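Local coordinates for protein subtilase cytotoxin subunit A (Escherichia coli, PDB 2IY9) that cleaves the host endoplasmic reticulum chaperone BiP as the serine protease subunit of an AB5 toxin, triggering ER stress and eventual cell death, at residues T35-T40 / L282-S287; G59-S64 / H89-A94; E144-I149 / T295-T300. All coordinates share one frame; numbering follows the deposited sequence.

Contact 1 of 3, residues T35-T40 / L282-S287; sequences TTMSLT and LAAMTS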
# COMPACT_ATOMS: atom_id res chain seq x y z
N THR A 35 -16.95 11.87 10.35
CA THR A 35 -17.33 12.87 9.35
C THR A 35 -16.49 12.75 8.07
O THR A 35 -16.99 13.05 6.98
CB THR A 35 -17.28 14.33 9.88
OG1 THR A 35 -15.93 14.76 10.02
CG2 THR A 35 -18.00 14.46 11.21
N THR A 36 -15.23 12.34 8.22
CA THR A 36 -14.35 12.07 7.09
C THR A 36 -14.94 10.94 6.25
O THR A 36 -15.08 11.06 5.03
CB THR A 36 -12.93 11.69 7.58
OG1 THR A 36 -12.32 12.83 8.19
CG2 THR A 36 -12.03 11.22 6.43
N MET A 37 -15.32 9.86 6.92
CA MET A 37 -15.85 8.67 6.26
C MET A 37 -17.22 8.90 5.61
O MET A 37 -17.56 8.26 4.62
CB MET A 37 -15.89 7.48 7.22
CG MET A 37 -14.51 7.11 7.76
SD MET A 37 -13.22 7.22 6.50
CE MET A 37 -13.61 5.80 5.47
N SER A 38 -17.98 9.83 6.18
CA SER A 38 -19.29 10.21 5.64
C SER A 38 -19.19 10.81 4.23
O SER A 38 -20.15 10.74 3.46
CB SER A 38 -19.97 11.21 6.58
OG SER A 38 -19.40 12.50 6.47
N LEU A 39 -18.03 11.37 3.90
CA LEU A 39 -17.76 11.97 2.59
C LEU A 39 -17.54 10.97 1.45
O LEU A 39 -17.55 11.35 0.28
CB LEU A 39 -16.55 12.92 2.67
CG LEU A 39 -16.52 13.98 3.76
CD1 LEU A 39 -15.26 14.83 3.64
CD2 LEU A 39 -17.76 14.86 3.71
N THR A 40 -17.31 9.70 1.80
CA THR A 40 -17.07 8.65 0.80
C THR A 40 -18.39 8.09 0.24
O THR A 40 -19.44 8.20 0.88
CB THR A 40 -16.20 7.49 1.36
OG1 THR A 40 -16.91 6.80 2.39
CG2 THR A 40 -14.89 8.02 1.94
N LEU A 282 -6.38 5.76 -0.07
CA LEU A 282 -6.59 5.90 -1.50
C LEU A 282 -7.88 5.20 -1.97
O LEU A 282 -8.60 5.74 -2.82
CB LEU A 282 -5.38 5.42 -2.30
CG LEU A 282 -4.15 6.33 -2.34
CD1 LEU A 282 -2.92 5.48 -2.76
CD2 LEU A 282 -4.34 7.51 -3.27
N ALA A 283 -8.18 4.04 -1.39
CA ALA A 283 -9.44 3.34 -1.69
C ALA A 283 -10.66 4.21 -1.37
O ALA A 283 -11.58 4.32 -2.18
CB ALA A 283 -9.52 2.01 -0.95
N ALA A 284 -10.64 4.83 -0.19
CA ALA A 284 -11.70 5.72 0.26
C ALA A 284 -11.88 6.90 -0.69
O ALA A 284 -13.01 7.25 -1.05
CB ALA A 284 -11.41 6.21 1.68
N MET A 285 -10.78 7.51 -1.11
CA MET A 285 -10.81 8.58 -2.10
C MET A 285 -11.43 8.12 -3.42
O MET A 285 -12.31 8.80 -3.99
CB MET A 285 -9.41 9.11 -2.35
CG MET A 285 -8.74 9.70 -1.12
SD MET A 285 -6.98 9.96 -1.35
CE MET A 285 -6.89 11.24 -2.59
N THR A 286 -11.01 6.95 -3.90
CA THR A 286 -11.45 6.47 -5.23
C THR A 286 -12.96 6.27 -5.29
O THR A 286 -13.56 6.41 -6.36
CB THR A 286 -10.77 5.15 -5.64
OG1 THR A 286 -11.19 4.11 -4.76
CG2 THR A 286 -9.25 5.26 -5.61
N SER A 287 -13.57 5.93 -4.15
CA SER A 287 -15.02 5.78 -4.07
C SER A 287 -15.74 7.02 -4.62
O SER A 287 -16.81 6.89 -5.23
CB SER A 287 -15.47 5.48 -2.63
OG SER A 287 -15.50 6.64 -1.79

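Contact 2 of 3, residues G59-S64 / H89-A94; sequences GGLSDS and HGTAMA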
# COMPACT_ATOMS: atom_id res chain seq x y z
N GLY A 59 -13.12 -14.25 9.22
CA GLY A 59 -13.33 -13.18 10.19
C GLY A 59 -13.88 -11.93 9.54
O GLY A 59 -14.82 -12.00 8.72
N GLY A 60 -13.29 -10.78 9.87
CA GLY A 60 -13.65 -9.48 9.29
C GLY A 60 -13.51 -9.34 7.78
O GLY A 60 -14.02 -8.37 7.19
N LEU A 61 -12.82 -10.29 7.16
CA LEU A 61 -12.66 -10.34 5.70
C LEU A 61 -13.61 -11.34 5.02
O LEU A 61 -13.50 -11.60 3.82
CB LEU A 61 -11.21 -10.72 5.37
CG LEU A 61 -10.18 -9.63 5.68
CD1 LEU A 61 -8.78 -10.19 5.45
CD2 LEU A 61 -10.43 -8.38 4.83
N SER A 62 -14.55 -11.86 5.80
CA SER A 62 -15.46 -12.90 5.35
C SER A 62 -16.27 -12.54 4.12
O SER A 62 -16.59 -13.42 3.31
CB SER A 62 -16.41 -13.31 6.48
OG SER A 62 -15.73 -14.17 7.38
N ASP A 63 -16.62 -11.27 4.00
CA ASP A 63 -17.41 -10.76 2.88
C ASP A 63 -16.61 -9.82 1.95
O ASP A 63 -17.21 -9.03 1.22
CB ASP A 63 -18.63 -10.00 3.44
CG ASP A 63 -19.48 -10.86 4.35
OD1 ASP A 63 -19.68 -12.05 4.02
OD2 ASP A 63 -19.94 -10.34 5.39
N SER A 64 -15.29 -9.93 1.98
CA SER A 64 -14.41 -8.98 1.29
C SER A 64 -13.90 -9.43 -0.08
O SER A 64 -13.31 -8.64 -0.81
CB SER A 64 -13.21 -8.63 2.18
OG SER A 64 -13.61 -8.00 3.38
N HIS A 89 0.81 -12.91 6.06
CA HIS A 89 1.11 -11.55 5.60
C HIS A 89 0.02 -10.93 4.72
O HIS A 89 -0.42 -9.81 4.99
CB HIS A 89 2.47 -11.49 4.90
CG HIS A 89 2.98 -10.10 4.70
ND1 HIS A 89 3.68 -9.42 5.68
CD2 HIS A 89 2.91 -9.27 3.64
CE1 HIS A 89 4.02 -8.23 5.22
NE2 HIS A 89 3.57 -8.11 3.98
N GLY A 90 -0.42 -11.66 3.69
CA GLY A 90 -1.48 -11.17 2.80
C GLY A 90 -2.78 -10.87 3.54
O GLY A 90 -3.40 -9.81 3.33
N THR A 91 -3.19 -11.80 4.41
CA THR A 91 -4.40 -11.64 5.24
C THR A 91 -4.29 -10.41 6.15
O THR A 91 -5.23 -9.62 6.28
CB THR A 91 -4.68 -12.90 6.11
OG1 THR A 91 -4.69 -14.07 5.28
CG2 THR A 91 -6.03 -12.80 6.82
N ALA A 92 -3.12 -10.25 6.78
CA ALA A 92 -2.84 -9.09 7.61
C ALA A 92 -3.08 -7.78 6.84
O ALA A 92 -3.78 -6.89 7.32
CB ALA A 92 -1.41 -9.15 8.14
N MET A 93 -2.49 -7.67 5.65
CA MET A 93 -2.58 -6.44 4.84
C MET A 93 -4.01 -6.15 4.40
O MET A 93 -4.50 -5.02 4.57
CB MET A 93 -1.64 -6.51 3.64
CG MET A 93 -0.15 -6.76 4.01
SD MET A 93 0.53 -5.52 5.13
CE MET A 93 0.70 -6.42 6.66
N ALA A 94 -4.66 -7.18 3.87
CA ALA A 94 -6.07 -7.13 3.50
C ALA A 94 -6.91 -6.66 4.67
O ALA A 94 -7.80 -5.83 4.48
CB ALA A 94 -6.55 -8.48 3.00

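Contact 3 of 3, residues E144-I149 / T295-T300; sequences EKIINI and TELKRT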
# COMPACT_ATOMS: atom_id res chain seq x y z
N GLU A 144 -9.40 -2.58 -8.78
CA GLU A 144 -7.94 -2.75 -8.86
C GLU A 144 -7.21 -1.52 -9.45
O GLU A 144 -6.17 -1.64 -10.14
CB GLU A 144 -7.57 -4.06 -9.58
CG GLU A 144 -8.21 -5.30 -8.95
CD GLU A 144 -7.50 -6.58 -9.31
OE1 GLU A 144 -8.08 -7.37 -10.08
OE2 GLU A 144 -6.37 -6.80 -8.83
N LYS A 145 -7.76 -0.34 -9.18
CA LYS A 145 -7.12 0.93 -9.50
C LYS A 145 -5.97 1.18 -8.51
O LYS A 145 -4.89 1.69 -8.88
CB LYS A 145 -8.15 2.06 -9.38
CG LYS A 145 -7.72 3.39 -9.97
CD LYS A 145 -8.78 4.45 -9.75
CE LYS A 145 -8.48 5.75 -10.48
NZ LYS A 145 -8.54 5.60 -11.98
N ILE A 146 -6.25 0.86 -7.25
CA ILE A 146 -5.26 0.98 -6.20
C ILE A 146 -4.67 -0.40 -5.95
O ILE A 146 -5.38 -1.33 -5.57
CB ILE A 146 -5.86 1.53 -4.88
CG1 ILE A 146 -6.59 2.87 -5.11
CG2 ILE A 146 -4.77 1.64 -3.81
CD1 ILE A 146 -5.80 3.90 -5.98
N ILE A 147 -3.36 -0.50 -6.18
CA ILE A 147 -2.63 -1.75 -6.09
C ILE A 147 -1.66 -1.73 -4.90
O ILE A 147 -0.68 -0.98 -4.90
CB ILE A 147 -1.84 -2.02 -7.41
CG1 ILE A 147 -2.79 -2.01 -8.63
CG2 ILE A 147 -1.08 -3.35 -7.34
CD1 ILE A 147 -2.04 -1.84 -9.95
N ASN A 148 -1.94 -2.57 -3.91
CA ASN A 148 -1.14 -2.61 -2.68
C ASN A 148 -0.03 -3.64 -2.76
O ASN A 148 -0.27 -4.85 -2.94
CB ASN A 148 -2.03 -2.93 -1.48
CG ASN A 148 -1.28 -2.85 -0.17
OD1 ASN A 148 -0.71 -3.85 0.32
ND2 ASN A 148 -1.25 -1.66 0.40
N ILE A 149 1.20 -3.15 -2.62
CA ILE A 149 2.37 -4.00 -2.61
C ILE A 149 3.15 -3.75 -1.31
O ILE A 149 4.10 -2.96 -1.28
CB ILE A 149 3.23 -3.79 -3.89
CG1 ILE A 149 2.31 -3.85 -5.13
CG2 ILE A 149 4.39 -4.82 -3.94
CD1 ILE A 149 3.00 -4.08 -6.47
N THR A 295 -2.71 10.36 -11.68
CA THR A 295 -2.00 11.59 -11.33
C THR A 295 -2.79 12.43 -10.32
O THR A 295 -2.22 12.91 -9.34
CB THR A 295 -1.61 12.41 -12.59
OG1 THR A 295 -0.73 11.63 -13.41
CG2 THR A 295 -0.89 13.70 -12.19
N GLU A 296 -4.09 12.59 -10.55
CA GLU A 296 -4.93 13.38 -9.64
C GLU A 296 -5.03 12.77 -8.24
O GLU A 296 -4.93 13.48 -7.24
CB GLU A 296 -6.33 13.65 -10.22
CG GLU A 296 -7.14 14.64 -9.35
CD GLU A 296 -8.64 14.68 -9.65
OE1 GLU A 296 -9.08 14.10 -10.67
OE2 GLU A 296 -9.37 15.30 -8.85
N LEU A 297 -5.25 11.45 -8.17
CA LEU A 297 -5.27 10.74 -6.89
C LEU A 297 -3.94 10.91 -6.15
O LEU A 297 -3.92 11.30 -4.98
CB LEU A 297 -5.57 9.26 -7.09
CG LEU A 297 -7.06 8.88 -7.19
CD1 LEU A 297 -7.20 7.52 -7.87
CD2 LEU A 297 -7.68 8.84 -5.79
N LYS A 298 -2.83 10.65 -6.84
CA LYS A 298 -1.50 10.78 -6.24
C LYS A 298 -1.23 12.20 -5.75
O LYS A 298 -0.82 12.40 -4.60
CB LYS A 298 -0.41 10.33 -7.20
CG LYS A 298 1.01 10.45 -6.62
CD LYS A 298 2.04 9.67 -7.44
CE LYS A 298 3.43 9.91 -6.89
NZ LYS A 298 4.45 9.16 -7.67
N ARG A 299 -1.48 13.18 -6.62
CA ARG A 299 -1.33 14.60 -6.27
C ARG A 299 -2.16 14.99 -5.04
O ARG A 299 -1.64 15.62 -4.12
CB ARG A 299 -1.71 15.49 -7.48
CG ARG A 299 -1.53 16.98 -7.23
CD ARG A 299 -1.94 17.82 -8.45
NE ARG A 299 -3.37 17.67 -8.77
CZ ARG A 299 -3.86 17.08 -9.86
NH1 ARG A 299 -3.05 16.56 -10.78
NH2 ARG A 299 -5.17 17.01 -10.04
N THR A 300 -3.44 14.64 -5.01
CA THR A 300 -4.27 15.01 -3.87
C THR A 300 -3.74 14.37 -2.58
O THR A 300 -3.66 15.04 -1.56
CB THR A 300 -5.76 14.69 -4.09
OG1 THR A 300 -6.23 15.42 -5.24
CG2 THR A 300 -6.59 15.10 -2.87

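Contact 1 of 3, residues T35-T40 / L282-S287
Thr40 presses its CB against the hydroxyl of Ser287, with Thr40 CB and Ser287 OG 3.3 Å apart, and this is the tight part of a small contact that buries 132 Å² in all. Just beside it, Thr40 turns its methyl toward the helix: CG2 lies anti to its own carbonyl carbon and comes within 3.6 Å of Ala284 O and 3.9 Å of Ala284 CB. The polar atoms at this spot are occupied locally. Ser287 OG donates to Ala284 O over 2.7 Å, one turn back in its own helix, and is also hydrogen-bonded to Asp41 N, the residue that follows Thr40, so the serine hydroxyl links the two chain segments just beyond the contact. Thr40 OG1, placed between its own N and carbonyl carbon (chi1 66°), donates back to Met37 O, lying in the plane of that carbonyl at 2.7 Å; Thr40 N uses the same oxygen. Packing is looser toward Met37, whose terminal CE only just reaches Ala284 CB at 4.4 Å. Met37 and Thr40 are both partly exposed, whereas Ala284 and Ser287 are buried. The contact thus lays the short helix 34-38 and the loop residues that follow it against the C-terminal part of helix 271-288. Tyr107 from a loop touches both Thr40 and Ser287, while Ile327 of helix 323-331 packs on Ala284 and also on Thr36.

Contact 2 of 3, residues G59-S64 / H89-A94
Leu61 and Ala94 are the residues that bring the two backbones closest, 7.7 Å between Leu61 CA and Ala94 CA. Leu61 ends a short 3-10 segment and begins a type I beta turn to Ser64, closed by Ser64 N bonding Leu61 O at 3.1 Å; across from it, residues 89-94 are helical, with a kink where the amides of Gly90 and Thr91 lack a bond to the preceding turn. Ser62, the second residue of the turn, gives both its N and its OG to Gly59 O, the hydroxyl lying in the carbonyl plane on a lone pair at 2.7 Å. This is a loop between strands 47-52 and 65-70 of the central parallel sheet leaning on helix 84-98, which in this subtilisin-like fold carries His89, inferred to belong to the charge relay system. Leu61 packs on the Thr91 and Ala94 side of that helix. Of residues 59-64, it alone makes the contact, with both branches of its forked end. Its CD1 lies 3.7 Å from Ala94 CB and 4.0 Å from Thr91 CG2, while CD2 rests near the Ala94 backbone, 3.7 Å from Ala94 O. With CG2 anti to the backbone N, Thr91 has its methyl near Leu61 while its OG1 is hydrogen-bonded to Ala56 N. Leu259 of strand 256-259 also touches Leu61.

Contact 3 of 3, residues E144-I149 / T295-T300
A buried, almost wholly apolar contact joins residues 145-146, at the corner in the chain just before strand 147-149, an inner strand of the parallel sheet, to helix 294-304, with Leu297 as the single residue of 295-300 that reaches across. Its CD1 is the meeting point. The aliphatic part of Lys145 passes over it at a slant, CE 3.4 Å and CD 3.9 Å from Leu297 CD1, the first of these closer than usual for two carbons. Lys145 leaves the backbone with CG anti to N (chi1 -167°) and runs extended until it bends at chi4 (66°), which turns the ammonium aside from the leucine methyl. NZ is hydrogen-bonded to Ala292 O and Asp174 O, so a presumably charged ammonium is satisfied by backbone oxygens while its methylenes serve as packing surface. Ile146 contributes more lightly: its CB does not point at the helix, but its CD1 swings nearer, 4.3 Å from Leu297 CD1. Only 93 Å² is buried between the segments. Around it, Leu297 also packs on Leu176 of strand 176-180, on Met285 and Thr286 of helix 271-288, and on Phe330 of helix 323-331, while Ile146 meets Leu176, Val178 and Thr286.

How the contacts relate
From the N terminus, the chain passes through 35-40, the first half of contact 1, whose partner lies 242 residues on in helix 271-288. Inside that long loop, contact 2 opens at 59-64 and closes at 89-94, a short nested excursion. Contact 3 opens at 144-149, after contact 2 has closed, and ends at 295-300, beyond 282-287, so contacts 1 and 3 cross. They also touch: Thr286 CG2 packs on Ile146 CG1 at 3.6 Å. Contact 1 ties the 34-38 region to helix 271-288, and contact 3 ties the central sheet to helix 294-304, the next helix in the chain. Contact 2 touches neither, although its nearest atoms come to about 4 Å from those of contact 3.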